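Local coordinates for protein PT26-6P (Thermococcus sp., PDB 2WB7) that is of unknown function but is encoded by a family of euryarchaeal mobile genetic elements and combines three domains with novel folds, at residues A[304-309]-A[323-328]. Numbering follows the deposited sequence.
Sequences DEYRFV and DTTTGH
Strands 304-309 and 324-328 run antiparallel, their axes 4.7 Å apart at closest approach and at 175°, with Tyr306-Gly327 and Phe308-Thr325 as the hydrogen-bonded pairs. In the Phe308-Thr325 pair, Thr325 N donates to Phe308 O at 2.8 Å, nearly along the C=O axis. Tyr306 N gives a straight bond, in the carbonyl plane, to Gly327 O. Tyr306 O is gripped twice, by Gly327 N from above the carbonyl plane and by Thr326 OG1 within it, the latter at 2.7 Å. The Tyr306 ring, with CG in the crowded position between the backbone N and the carbonyl carbon (chi1 66°), lies across the facing strand: Gly327 CA makes a CH-pi contact 4.0 Å from the ring centroid, and Gly327 N sits over the same ring. An alanine here would remove the ring, and with it the contacts with Gly327 and Phe338, and would probably loosen the packing on this face of the sheet. The two strands form a beta hairpin in the second immunoglobulin-like domain; strand 319-331 is an outermost strand of the antiparallel sheet, and strand 350-364 flanks 301-314 on its other side. On the face shared with Tyr306, Thr325 CG2 meets Phe308 CB at 3.6 Å and lies at the edge of the ring, which also stacks with Phe286. The opposite face is more polar. Arg307, bent at chi3, crosses Thr324 and Thr326: its NE bonds weakly to Thr324 OG1, Thr326 CG2 lies over one guanidinium face, and NH1 bonds to Ile142 O. Farther along, the His328 ring lies beside Glu305, and Glu305 CD is 3.2 Å from His328 CE1, while His328 ND1 makes a weak, poorly angled hydrogen bond of 2.6 Å to Asp304 OD2. Two carboxylates this close would be expected to favour a protonated imidazole.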
ATOM      1  N   ASP A 304      14.101 -11.386  -2.812  1.00 41.52           N
ATOM      2  CA  ASP A 304      14.216 -12.157  -1.543  1.00 41.39           C
ATOM      3  C   ASP A 304      13.175 -12.433  -0.385  1.00 40.58           C
ATOM      4  O   ASP A 304      12.436 -13.423  -0.436  1.00 40.88           O
ATOM      5  CB  ASP A 304      15.576 -12.006  -0.933  1.00 42.29           C
ATOM      6  CG  ASP A 304      16.056 -13.305  -0.426  1.00 44.80           C
ATOM      7  OD1 ASP A 304      15.633 -14.297  -1.072  1.00 47.79           O
ATOM      8  OD2 ASP A 304      16.798 -13.344   0.588  1.00 47.77           O
ATOM      9  N   GLU A 305      13.187 -11.651   0.701  1.00 39.24           N
ATOM     10  CA  GLU A 305      12.741 -12.196   2.030  1.00 37.42           C
ATOM     11  C   GLU A 305      11.520 -11.573   2.723  1.00 35.78           C
ATOM     12  O   GLU A 305      11.404 -10.356   2.793  1.00 35.72           O
ATOM     13  CB  GLU A 305      13.910 -12.169   3.002  1.00 37.51           C
ATOM     14  CG  GLU A 305      13.683 -12.896   4.289  1.00 39.70           C
ATOM     15  CD  GLU A 305      14.963 -12.913   5.158  1.00 44.27           C
ATOM     16  OE1 GLU A 305      15.826 -12.019   4.966  1.00 45.54           O
ATOM     17  OE2 GLU A 305      15.111 -13.802   6.037  1.00 44.69           O
ATOM     18  N   TYR A 306      10.638 -12.418   3.270  1.00 33.74           N
ATOM     19  CA  TYR A 306       9.319 -11.983   3.759  1.00 31.54           C
ATOM     20  C   TYR A 306       8.958 -12.542   5.126  1.00 31.36           C
ATOM     21  O   TYR A 306       9.442 -13.598   5.542  1.00 30.66           O
ATOM     22  CB  TYR A 306       8.212 -12.413   2.788  1.00 30.82           C
ATOM     23  CG  TYR A 306       8.039 -13.914   2.716  1.00 29.39           C
ATOM     24  CD1 TYR A 306       7.205 -14.579   3.609  1.00 26.92           C
ATOM     25  CD2 TYR A 306       8.732 -14.682   1.757  1.00 29.18           C
ATOM     26  CE1 TYR A 306       7.064 -15.951   3.574  1.00 25.87           C
ATOM     27  CE2 TYR A 306       8.595 -16.075   1.703  1.00 26.78           C
ATOM     28  CZ  TYR A 306       7.754 -16.693   2.628  1.00 27.46           C
ATOM     29  OH  TYR A 306       7.582 -18.050   2.615  1.00 27.48           O
ATOM     30  N   ARG A 307       8.068 -11.828   5.810  1.00 31.21           N
ATOM     31  CA  ARG A 307       7.391 -12.348   6.996  1.00 30.85           C
ATOM     32  C   ARG A 307       5.938 -11.874   7.041  1.00 30.20           C
ATOM     33  O   ARG A 307       5.662 -10.688   7.016  1.00 29.84           O
ATOM     34  CB  ARG A 307       8.118 -11.899   8.262  1.00 31.05           C
ATOM     35  CG  ARG A 307       7.638 -12.576   9.510  1.00 31.14           C
ATOM     36  CD  ARG A 307       8.615 -12.389  10.648  1.00 33.09           C
ATOM     37  NE  ARG A 307       8.581 -13.574  11.487  1.00 37.32           N
ATOM     38  CZ  ARG A 307       9.601 -14.409  11.659  1.00 38.99           C
ATOM     39  NH1 ARG A 307      10.769 -14.169  11.082  1.00 37.91           N
ATOM     40  NH2 ARG A 307       9.450 -15.476  12.439  1.00 40.84           N
ATOM     41  N   PHE A 308       5.004 -12.807   7.107  1.00 29.98           N
ATOM     42  CA  PHE A 308       3.598 -12.455   7.303  1.00 29.58           C
ATOM     43  C   PHE A 308       3.233 -12.886   8.699  1.00 29.73           C
ATOM     44  O   PHE A 308       3.584 -14.001   9.102  1.00 30.39           O
ATOM     45  CB  PHE A 308       2.709 -13.162   6.269  1.00 29.50           C
ATOM     46  CG  PHE A 308       3.016 -12.757   4.853  1.00 29.26           C
ATOM     47  CD1 PHE A 308       2.533 -11.550   4.341  1.00 28.48           C
ATOM     48  CD2 PHE A 308       3.848 -13.529   4.063  1.00 27.32           C
ATOM     49  CE1 PHE A 308       2.850 -11.145   3.066  1.00 27.58           C
ATOM     50  CE2 PHE A 308       4.162 -13.123   2.778  1.00 29.00           C
ATOM     51  CZ  PHE A 308       3.656 -11.928   2.280  1.00 27.46           C
ATOM     52  N   VAL A 309       2.567 -12.008   9.448  1.00 29.27           N
ATOM     53  CA  VAL A 309       2.238 -12.288  10.843  1.00 29.41           C
ATOM     54  C   VAL A 309       0.829 -11.853  11.212  1.00 29.79           C
ATOM     55  O   VAL A 309       0.184 -11.117  10.475  1.00 30.14           O
ATOM     56  CB  VAL A 309       3.223 -11.582  11.837  1.00 29.58           C
ATOM     57  CG1 VAL A 309       4.677 -11.893  11.467  1.00 28.46           C
ATOM     58  CG2 VAL A 309       2.960 -10.083  11.885  1.00 27.86           C
ATOM     59  N   ASP A 323       0.610 -15.929  15.227  1.00 35.37           N
ATOM     60  CA  ASP A 323       0.856 -16.745  14.044  1.00 35.26           C
ATOM     61  C   ASP A 323       1.741 -16.047  12.986  1.00 34.91           C
ATOM     62  O   ASP A 323       1.626 -14.841  12.762  1.00 35.20           O
ATOM     63  CB  ASP A 323      -0.491 -17.165  13.457  1.00 35.53           C
ATOM     64  CG  ASP A 323      -1.419 -17.810  14.506  1.00 37.77           C
ATOM     65  OD1 ASP A 323      -0.929 -18.421  15.489  1.00 39.69           O
ATOM     66  OD2 ASP A 323      -2.653 -17.714  14.347  1.00 40.03           O
ATOM     67  N   THR A 324       2.643 -16.795  12.351  1.00 34.46           N
ATOM     68  CA  THR A 324       3.631 -16.200  11.431  1.00 33.92           C
ATOM     69  C   THR A 324       4.122 -17.180  10.375  1.00 33.64           C
ATOM     70  O   THR A 324       4.269 -18.374  10.645  1.00 33.55           O
ATOM     71  CB  THR A 324       4.877 -15.673  12.164  1.00 33.82           C
ATOM     72  OG1 THR A 324       5.844 -15.237  11.199  1.00 35.36           O
ATOM     73  CG2 THR A 324       5.501 -16.756  13.005  1.00 33.43           C
ATOM     74  N   THR A 325       4.368 -16.666   9.172  1.00 33.27           N
ATOM     75  CA  THR A 325       5.013 -17.451   8.131  1.00 33.36           C
ATOM     76  C   THR A 325       6.195 -16.658   7.582  1.00 33.26           C
ATOM     77  O   THR A 325       6.093 -15.443   7.421  1.00 33.49           O
ATOM     78  CB  THR A 325       4.027 -17.857   7.005  1.00 33.09           C
ATOM     79  OG1 THR A 325       4.703 -18.691   6.071  1.00 33.72           O
ATOM     80  CG2 THR A 325       3.521 -16.676   6.273  1.00 32.87           C
ATOM     81  N   THR A 326       7.321 -17.320   7.331  1.00 32.99           N
ATOM     82  CA  THR A 326       8.496 -16.597   6.890  1.00 33.40           C
ATOM     83  C   THR A 326       9.424 -17.410   5.988  1.00 33.99           C
ATOM     84  O   THR A 326       9.605 -18.621   6.186  1.00 34.12           O
ATOM     85  CB  THR A 326       9.280 -16.043   8.112  1.00 33.60           C
ATOM     86  OG1 THR A 326      10.152 -14.982   7.707  1.00 35.07           O
ATOM     87  CG2 THR A 326      10.086 -17.127   8.807  1.00 32.30           C
ATOM     88  N   GLY A 327      10.018 -16.743   4.999  1.00 34.30           N
ATOM     89  CA  GLY A 327      11.006 -17.394   4.141  1.00 34.89           C
ATOM     90  C   GLY A 327      11.625 -16.519   3.064  1.00 35.59           C
ATOM     91  O   GLY A 327      11.707 -15.289   3.211  1.00 35.21           O
ATOM     92  N   HIS A 328      12.049 -17.170   1.975  1.00 36.46           N
ATOM     93  CA  HIS A 328      12.715 -16.519   0.834  1.00 37.24           C
ATOM     94  C   HIS A 328      12.020 -16.791  -0.493  1.00 38.12           C
ATOM     95  O   HIS A 328      11.511 -17.883  -0.719  1.00 38.38           O
ATOM     96  CB  HIS A 328      14.156 -16.981   0.753  1.00 36.53           C
ATOM     97  CG  HIS A 328      14.995 -16.432   1.851  1.00 36.82           C
ATOM     98  ND1 HIS A 328      15.483 -15.144   1.832  1.00 37.68           N
ATOM     99  CD2 HIS A 328      15.378 -16.965   3.034  1.00 36.56           C
ATOM    100  CE1 HIS A 328      16.158 -14.916   2.943  1.00 37.49           C
ATOM    101  NE2 HIS A 328      16.110 -16.006   3.690  1.00 37.40           N
TER